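Local coordinates for protein Esterase/lipase (Lactobacillus rhamnosus, PDB 4N5H) that probably hydrolyses carboxylic esters, and may also transfer acyl groups, as an esterase of the alpha/beta hydrolase fold, at residues Gly76-Asp81 with Ala203-Asp208; Cys184-Pro189 with Tyr246-Ala251. The protein carries 1 engineered substitution. All coordinates share one frame; numbering follows the deposited sequence.

Interaction 1. Residues Gly76-Asp81 with Ala203-Asp208; sequences GWFYGD and AAFYLD
G76, W77 and F78 meet the rings of Y206 and F205 where the loop after strand 66-72 of this alpha/beta hydrolase passes helix 203-211. The loop carries a His-Gly-Gly-Gly-Trp sequence which, in related esterases, lines the oxyanion hole. G76 has a positive phi of 62°, a conformation glycine adopts readily, and its carbonyl turns to the aromatic side chains: O lies near the plane of the Y206 ring, 3.2 Å from CE2 at the edge. The same oxygen sits in plane at the edge of the F78 ring, so the polarised C-H groups of two rings probably ease its burial. W77 sends the benzo side of its indole to the Y206 rim, CE3 standing 3.8 Å from Y206 CD2, with each atom near the plane of the other ring. H150 and L151 of helix 147-158 also pack on this indole. F78 makes the T-shaped (edge-to-face) stack of the contact: its edge points at the face of Y206, with centroids 5.0 Å apart and planes at 71°. CE1 hangs above that face, offset toward the rim, 3.7 Å from Y206 CD2. F205, whose CG is anti to the backbone N (chi1 -178°), meets the far end of the same phenyl ring, its CE2 being 3.8 Å from F78 CZ. A flat, wholly apolar side chain suits a site between two rings; an alanine here would probably leave the Y206 face without its edge partner and open a gap beside F205 CE2. Beyond F78 the loop leaves the helix and turns to helix 2-28, where the Y79 ring lies nearly parallel to that of W15, whose NE1 donates a hydrogen bond to Y206 OH.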
ATOM      1  N   GLY A  76      11.444  12.367 -22.633  1.00 16.10           N
ATOM      2  CA  GLY A  76      11.415  13.528 -23.498  1.00 15.27           C
ATOM      3  C   GLY A  76      12.193  14.721 -23.066  1.00 16.53           C
ATOM      4  O   GLY A  76      11.893  15.875 -23.470  1.00 16.57           O
ATOM      5  N   TRP A  77      13.169  14.553 -22.158  1.00 13.37           N
ATOM      6  CA  TRP A  77      13.952  15.639 -21.534  1.00 14.63           C
ATOM      7  C   TRP A  77      13.244  16.572 -20.564  1.00 14.69           C
ATOM      8  O   TRP A  77      13.890  17.321 -19.817  1.00 13.71           O
ATOM      9  CB  TRP A  77      14.817  16.406 -22.611  1.00 15.29           C
ATOM     10  CG  TRP A  77      15.605  15.645 -23.625  1.00 14.05           C
ATOM     11  CD1 TRP A  77      16.851  15.141 -23.466  1.00 14.13           C
ATOM     12  CD2 TRP A  77      15.208  15.249 -24.940  1.00 14.58           C
ATOM     13  NE1 TRP A  77      17.251  14.504 -24.548  1.00 14.05           N
ATOM     14  CE2 TRP A  77      16.279  14.541 -25.499  1.00 13.74           C
ATOM     15  CE3 TRP A  77      14.050  15.467 -25.716  1.00 17.30           C
ATOM     16  CZ2 TRP A  77      16.261  14.006 -26.818  1.00 17.02           C
ATOM     17  CZ3 TRP A  77      14.018  14.995 -26.991  1.00 18.38           C
ATOM     18  CH2 TRP A  77      15.126  14.240 -27.558  1.00 18.24           C
ATOM     19  N   PHE A  78      11.900  16.412 -20.511  1.00 16.27           N
ATOM     20  CA  PHE A  78      10.981  17.236 -19.729  1.00 14.66           C
ATOM     21  C   PHE A  78      10.357  16.531 -18.529  1.00 14.43           C
ATOM     22  O   PHE A  78       9.713  17.140 -17.672  1.00 15.42           O
ATOM     23  CB  PHE A  78       9.780  17.692 -20.625  1.00 15.62           C
ATOM     24  CG  PHE A  78      10.054  18.911 -21.492  1.00 18.83           C
ATOM     25  CD1 PHE A  78      10.597  18.768 -22.758  1.00 20.37           C
ATOM     26  CD2 PHE A  78       9.729  20.190 -21.023  1.00 20.54           C
ATOM     27  CE1 PHE A  78      10.806  19.871 -23.608  1.00 22.43           C
ATOM     28  CE2 PHE A  78       9.969  21.294 -21.872  1.00 21.30           C
ATOM     29  CZ  PHE A  78      10.513  21.122 -23.111  1.00 20.38           C
ATOM     30  N   TYR A  79      10.590  15.215 -18.425  1.00 14.35           N
ATOM     31  CA  TYR A  79       9.820  14.355 -17.514  1.00 14.24           C
ATOM     32  C   TYR A  79      10.736  13.277 -16.952  1.00 12.87           C
ATOM     33  O   TYR A  79      11.634  12.749 -17.610  1.00 13.89           O
ATOM     34  CB  TYR A  79       8.642  13.684 -18.232  1.00 14.59           C
ATOM     35  CG  TYR A  79       7.907  12.604 -17.530  1.00 13.94           C
ATOM     36  CD1 TYR A  79       8.131  11.298 -17.825  1.00 14.96           C
ATOM     37  CD2 TYR A  79       7.077  12.881 -16.485  1.00 15.24           C
ATOM     38  CE1 TYR A  79       7.487  10.294 -17.159  1.00 17.32           C
ATOM     39  CE2 TYR A  79       6.453  11.893 -15.754  1.00 16.89           C
ATOM     40  CZ  TYR A  79       6.660  10.562 -16.103  1.00 17.80           C
ATOM     41  OH  TYR A  79       6.044   9.485 -15.411  1.00 17.96           O
ATOM     42  N   GLY A  80      10.431  12.904 -15.717  1.00 13.33           N
ATOM     43  CA  GLY A  80      11.025  11.685 -15.130  1.00 12.43           C
ATOM     44  C   GLY A  80      11.885  12.010 -13.927  1.00 13.97           C
ATOM     45  O   GLY A  80      12.171  13.161 -13.588  1.00 16.14           O
ATOM     46  N   ASP A  81      12.352  10.949 -13.260  1.00 12.83           N
ATOM     47  CA  ASP A  81      13.219  11.095 -12.123  1.00 13.02           C
ATOM     48  C   ASP A  81      13.924   9.762 -11.859  1.00 13.86           C
ATOM     49  O   ASP A  81      13.752   8.848 -12.666  1.00 13.85           O
ATOM     50  CB  ASP A  81      12.464  11.585 -10.850  1.00 15.49           C
ATOM     51  CG  ASP A  81      11.342  10.666 -10.416  1.00 18.93           C
ATOM     52  OD1 ASP A  81      11.413   9.428 -10.622  1.00 14.65           O
ATOM     53  OD2 ASP A  81      10.256  11.194  -9.947  1.00 20.05           O
ATOM     54  N   ALA A 203       8.399  19.633 -32.238  1.00 29.82           N
ATOM     55  CA  ALA A 203       9.822  19.379 -32.346  1.00 33.00           C
ATOM     56  C   ALA A 203      10.621  20.645 -32.217  1.00 34.66           C
ATOM     57  O   ALA A 203      11.677  20.640 -31.595  1.00 26.94           O
ATOM     58  CB  ALA A 203      10.227  18.689 -33.639  1.00 36.40           C
ATOM     59  N   ALA A 204      10.197  21.719 -32.861  1.00 29.04           N
ATOM     60  CA  ALA A 204      11.099  22.866 -32.902  1.00 30.39           C
ATOM     61  C   ALA A 204      11.221  23.413 -31.478  1.00 28.81           C
ATOM     62  O   ALA A 204      12.263  23.957 -31.077  1.00 29.51           O
ATOM     63  CB  ALA A 204      10.587  23.929 -33.885  1.00 30.84           C
ATOM     64  N   PHE A 205      10.148  23.311 -30.711  1.00 26.42           N
ATOM     65  CA  PHE A 205      10.150  23.735 -29.319  1.00 27.23           C
ATOM     66  C   PHE A 205      11.087  22.853 -28.437  1.00 25.37           C
ATOM     67  O   PHE A 205      11.813  23.366 -27.582  1.00 25.06           O
ATOM     68  CB  PHE A 205       8.752  23.687 -28.733  1.00 28.42           C
ATOM     69  CG  PHE A 205       8.669  24.158 -27.325  1.00 28.41           C
ATOM     70  CD1 PHE A 205       8.844  25.489 -27.020  1.00 30.58           C
ATOM     71  CD2 PHE A 205       8.454  23.229 -26.253  1.00 25.98           C
ATOM     72  CE1 PHE A 205       8.746  25.940 -25.707  1.00 32.19           C
ATOM     73  CE2 PHE A 205       8.411  23.674 -24.960  1.00 25.62           C
ATOM     74  CZ  PHE A 205       8.565  25.019 -24.667  1.00 31.46           C
ATOM     75  N   TYR A 206      11.012  21.543 -28.612  1.00 23.95           N
ATOM     76  CA  TYR A 206      11.979  20.635 -27.944  1.00 22.52           C
ATOM     77  C   TYR A 206      13.469  20.996 -28.255  1.00 21.78           C
ATOM     78  O   TYR A 206      14.371  21.032 -27.367  1.00 19.10           O
ATOM     79  CB  TYR A 206      11.760  19.159 -28.284  1.00 24.61           C
ATOM     80  CG  TYR A 206      10.666  18.497 -27.507  1.00 23.85           C
ATOM     81  CD1 TYR A 206       9.360  18.734 -27.787  1.00 23.62           C
ATOM     82  CD2 TYR A 206      10.942  17.593 -26.499  1.00 22.55           C
ATOM     83  CE1 TYR A 206       8.350  18.132 -27.043  1.00 22.85           C
ATOM     84  CE2 TYR A 206       9.936  16.949 -25.813  1.00 22.42           C
ATOM     85  CZ  TYR A 206       8.629  17.193 -26.112  1.00 22.67           C
ATOM     86  OH  TYR A 206       7.569  16.609 -25.389  1.00 22.15           O
ATOM     87  N   LEU A 207      13.716  21.223 -29.517  1.00 18.28           N
ATOM     88  CA  LEU A 207      15.048  21.531 -29.984  1.00 19.64           C
ATOM     89  C   LEU A 207      15.553  22.858 -29.410  1.00 21.86           C
ATOM     90  O   LEU A 207      16.726  22.961 -29.009  1.00 22.23           O
ATOM     91  CB  LEU A 207      15.077  21.498 -31.513  1.00 21.21           C
ATOM     92  CG  LEU A 207      14.788  20.152 -32.175  1.00 25.16           C
ATOM     93  CD1 LEU A 207      14.601  20.258 -33.681  1.00 26.05           C
ATOM     94  CD2 LEU A 207      15.927  19.243 -31.813  1.00 25.69           C
ATOM     95  N   ASP A 208      14.674  23.848 -29.348  1.00 22.29           N
ATOM     96  CA  ASP A 208      14.996  25.110 -28.721  1.00 24.05           C
ATOM     97  C   ASP A 208      15.315  25.032 -27.244  1.00 21.59           C
ATOM     98  O   ASP A 208      16.224  25.674 -26.748  1.00 19.19           O
ATOM     99  CB  ASP A 208      13.845  26.100 -28.950  1.00 30.18           C
ATOM    100  CG  ASP A 208      13.899  26.723 -30.364  1.00 41.66           C
ATOM    101  OD1 ASP A 208      14.924  26.497 -31.092  1.00 37.31           O
ATOM    102  OD2 ASP A 208      12.943  27.473 -30.740  1.00 45.72           O
TER

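Interaction 2. Residues Cys184-Pro189 with Tyr246-Ala251; sequences CPVAEP and YLQSQA
Segment 184-189 passes close beside the first turns of helix 246-258, the CA atoms of V186 and Q248 coming within 5.8 Å, without any hydrogen bond from backbone to backbone. Q248 bridges the gap with its side chain. Its CG lies anti to the carbonyl carbon, and the chain bends at chi2 (-82°), which helps bring the amide in front of E188. There it pairs with both polar atoms of one residue's backbone: E188 N donates to Q248 OE1 at 2.9 Å, in the plane of the amide carbonyl, while Q248 NE2 donates to E188 O at 3.0 Å. This second bond stays in the Q248 amide plane but reaches E188 O from 57° above the peptide carbonyl plane. Bonded at both ends, the amide is unlikely to flip, which would set like against like, and glutamine suits the place because one group supplies both donor and acceptor. V186 CG1 packs 3.7 Å from Q248 CD, and P185 O rests against Q248 CB. The E188 carboxylate leads away from the helix, OE1 bonding to S224 OG.

Two waters add further polar links. One accepts from A187 N at 2.8 Å and donates toward Q248 O and OE1. The other joins P185 O to S249 OG, 2.7 Å from that hydroxyl; around either, acceptors outnumber the protons it can give. P185, lacking an N-H, offers only its carbonyl, and P185 CD lies 4.1 Å from S249 OG. The C184 side chain touches D243 and H278, and V186 shares a backbone hydrogen bond with S146; the arrangement thus borders a probable Ser-His-Asp catalytic triad, with the acid on the loop after strand 235-240, as is characteristic of the alpha/beta hydrolase fold.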
ATOM      1  N   CYS A 184      15.384   2.139 -27.985  1.00 12.90           N
ATOM      2  CA  CYS A 184      14.553   3.060 -28.738  1.00 12.26           C
ATOM      3  C   CYS A 184      15.037   4.511 -28.605  1.00 12.28           C
ATOM      4  O   CYS A 184      14.299   5.398 -28.218  1.00 13.17           O
ATOM      5  CB  CYS A 184      13.065   3.019 -28.317  1.00 13.09           C
ATOM      6  SG  CYS A 184      12.347   1.358 -28.489  1.00 15.77           S
ATOM      7  N   PRO A 185      16.325   4.729 -28.927  1.00 13.19           N
ATOM      8  CA  PRO A 185      16.856   6.057 -28.666  1.00 14.15           C
ATOM      9  C   PRO A 185      16.258   7.107 -29.606  1.00 15.03           C
ATOM     10  O   PRO A 185      15.874   6.787 -30.735  1.00 16.11           O
ATOM     11  CB  PRO A 185      18.332   5.934 -29.002  1.00 14.90           C
ATOM     12  CG  PRO A 185      18.361   4.839 -29.981  1.00 13.67           C
ATOM     13  CD  PRO A 185      17.348   3.829 -29.458  1.00 13.49           C
ATOM     14  N   VAL A 186      16.231   8.346 -29.132  1.00 15.61           N
ATOM     15  CA  VAL A 186      15.991   9.537 -29.961  1.00 17.26           C
ATOM     16  C   VAL A 186      17.315  10.257 -30.185  1.00 17.62           C
ATOM     17  O   VAL A 186      17.532  11.343 -29.723  1.00 18.15           O
ATOM     18  CB  VAL A 186      14.867  10.348 -29.391  1.00 18.55           C
ATOM     19  CG1 VAL A 186      14.469  11.447 -30.395  1.00 21.26           C
ATOM     20  CG2 VAL A 186      13.680   9.400 -29.247  1.00 24.51           C
ATOM     21  N   ALA A 187      18.226   9.568 -30.820  1.00 15.35           N
ATOM     22  CA  ALA A 187      19.586  10.065 -30.870  1.00 16.87           C
ATOM     23  C   ALA A 187      19.826  11.167 -31.903  1.00 17.68           C
ATOM     24  O   ALA A 187      20.885  11.862 -31.813  1.00 17.03           O
ATOM     25  CB  ALA A 187      20.568   8.938 -31.038  1.00 18.74           C
ATOM     26  N   GLU A 188      18.858  11.337 -32.839  1.00 17.73           N
ATOM     27  CA  GLU A 188      18.925  12.397 -33.848  1.00 18.49           C
ATOM     28  C   GLU A 188      17.733  13.334 -33.729  1.00 18.13           C
ATOM     29  O   GLU A 188      16.824  13.319 -34.583  1.00 21.40           O
ATOM     30  CB  GLU A 188      19.021  11.760 -35.246  1.00 18.29           C
ATOM     31  CG  GLU A 188      20.200  10.846 -35.433  1.00 18.34           C
ATOM     32  CD  GLU A 188      21.519  11.610 -35.521  1.00 19.85           C
ATOM     33  OE1 GLU A 188      21.639  12.526 -36.381  1.00 23.24           O
ATOM     34  OE2 GLU A 188      22.414  11.303 -34.767  1.00 20.66           O
ATOM     35  N   PRO A 189      17.677  14.132 -32.641  1.00 17.46           N
ATOM     36  CA  PRO A 189      16.467  14.907 -32.373  1.00 18.42           C
ATOM     37  C   PRO A 189      16.161  15.903 -33.521  1.00 20.76           C
ATOM     38  O   PRO A 189      14.960  16.231 -33.741  1.00 19.06           O
ATOM     39  CB  PRO A 189      16.776  15.666 -31.121  1.00 21.23           C
ATOM     40  CG  PRO A 189      18.078  15.377 -30.725  1.00 21.02           C
ATOM     41  CD  PRO A 189      18.574  14.198 -31.475  1.00 17.59           C
ATOM     42  N   TYR A 246      10.797   4.222 -34.359  1.00 16.12           N
ATOM     43  CA  TYR A 246      11.635   3.325 -35.134  1.00 17.12           C
ATOM     44  C   TYR A 246      12.450   4.125 -36.172  1.00 16.52           C
ATOM     45  O   TYR A 246      13.576   3.744 -36.482  1.00 15.06           O
ATOM     46  CB  TYR A 246      10.766   2.268 -35.856  1.00 17.49           C
ATOM     47  CG  TYR A 246      11.509   1.257 -36.665  1.00 18.20           C
ATOM     48  CD1 TYR A 246      12.586   0.460 -36.156  1.00 16.90           C
ATOM     49  CD2 TYR A 246      11.187   1.089 -38.032  1.00 21.32           C
ATOM     50  CE1 TYR A 246      13.227  -0.482 -36.903  1.00 19.83           C
ATOM     51  CE2 TYR A 246      11.855   0.134 -38.773  1.00 22.77           C
ATOM     52  CZ  TYR A 246      12.848  -0.654 -38.226  1.00 22.57           C
ATOM     53  OH  TYR A 246      13.510  -1.563 -38.969  1.00 26.69           O
ATOM     54  N   LEU A 247      11.886   5.195 -36.730  1.00 16.61           N
ATOM     55  CA  LEU A 247      12.664   5.934 -37.704  1.00 20.24           C
ATOM     56  C   LEU A 247      13.974   6.459 -37.134  1.00 19.82           C
ATOM     57  O   LEU A 247      14.991   6.566 -37.816  1.00 18.57           O
ATOM     58  CB  LEU A 247      11.893   7.133 -38.268  1.00 24.77           C
ATOM     59  CG  LEU A 247      10.781   6.863 -39.290  1.00 38.82           C
ATOM     60  CD1 LEU A 247      10.568   8.211 -40.005  1.00 40.84           C
ATOM     61  CD2 LEU A 247      11.083   5.707 -40.278  1.00 42.27           C
ATOM     62  N   GLN A 248      13.958   6.837 -35.857  1.00 20.13           N
ATOM     63  CA  GLN A 248      15.218   7.202 -35.183  1.00 16.99           C
ATOM     64  C   GLN A 248      16.261   6.095 -35.123  1.00 16.20           C
ATOM     65  O   GLN A 248      17.441   6.331 -35.208  1.00 16.41           O
ATOM     66  CB  GLN A 248      14.912   7.685 -33.777  1.00 17.86           C
ATOM     67  CG  GLN A 248      14.211   9.016 -33.728  1.00 18.57           C
ATOM     68  CD  GLN A 248      15.174  10.194 -33.853  1.00 19.51           C
ATOM     69  OE1 GLN A 248      16.299  10.160 -33.348  1.00 18.42           O
ATOM     70  NE2 GLN A 248      14.765  11.205 -34.586  1.00 19.07           N
ATOM     71  N   SER A 249      15.831   4.850 -34.831  1.00 14.52           N
ATOM     72  CA  SER A 249      16.705   3.735 -34.871  1.00 13.35           C
ATOM     73  C   SER A 249      17.267   3.502 -36.293  1.00 15.01           C
ATOM     74  O   SER A 249      18.457   3.234 -36.460  1.00 15.59           O
ATOM     75  CB  SER A 249      15.983   2.440 -34.364  1.00 16.41           C
ATOM     76  OG  SER A 249      15.811   2.457 -32.956  1.00 17.44           O
ATOM     77  N   GLN A 250      16.405   3.618 -37.298  1.00 16.91           N
ATOM     78  CA  GLN A 250      16.886   3.505 -38.700  1.00 17.93           C
ATOM     79  C   GLN A 250      17.935   4.594 -39.003  1.00 17.73           C
ATOM     80  O   GLN A 250      18.954   4.299 -39.608  1.00 19.41           O
ATOM     81  CB  GLN A 250      15.757   3.628 -39.712  1.00 21.49           C
ATOM     82  CG  GLN A 250      14.761   2.478 -39.566  1.00 24.13           C
ATOM     83  CD  GLN A 250      13.690   2.526 -40.642  1.00 27.17           C
ATOM     84  OE1 GLN A 250      12.838   3.405 -40.680  1.00 31.47           O
ATOM     85  NE2 GLN A 250      13.708   1.529 -41.468  1.00 33.49           N
ATOM     86  N   ALA A 251      17.681   5.795 -38.589  1.00 18.29           N
ATOM     87  CA  ALA A 251      18.623   6.917 -38.795  1.00 19.84           C
ATOM     88  C   ALA A 251      19.914   6.650 -38.084  1.00 21.15           C
ATOM     89  O   ALA A 251      21.021   6.863 -38.642  1.00 19.20           O
ATOM     90  CB  ALA A 251      18.040   8.234 -38.331  1.00 19.90           C
TER
HETATM   91  O   HOH W   1      14.544   4.499 -31.695  1.00 16.48           O
HETATM   92  O   HOH W   2      18.234   7.829 -32.993  1.00 33.53           O

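Overall arrangement
From the N terminus, segment 76-81 comes first, followed by 184-189, 203-208 and 246-251. Interaction 1 closes a loop of 121 intervening residues, which contains 184-189; interaction 2 closes one of 56, which contains 203-208, so the two loops cross. Interaction 1 joins the loop after strand 66-72 to helix 203-211; interaction 2 joins the loop after strand 179-183 to helix 246-258. Their centres are about 15 Å apart, yet they touch: W77 CH2 packs 4.0 Å from V186 CG1, and L207 CD2 lies 3.7 Å from P189 O. Together they connect loops following two sheet strands, near the probable triad, with the helices beside them.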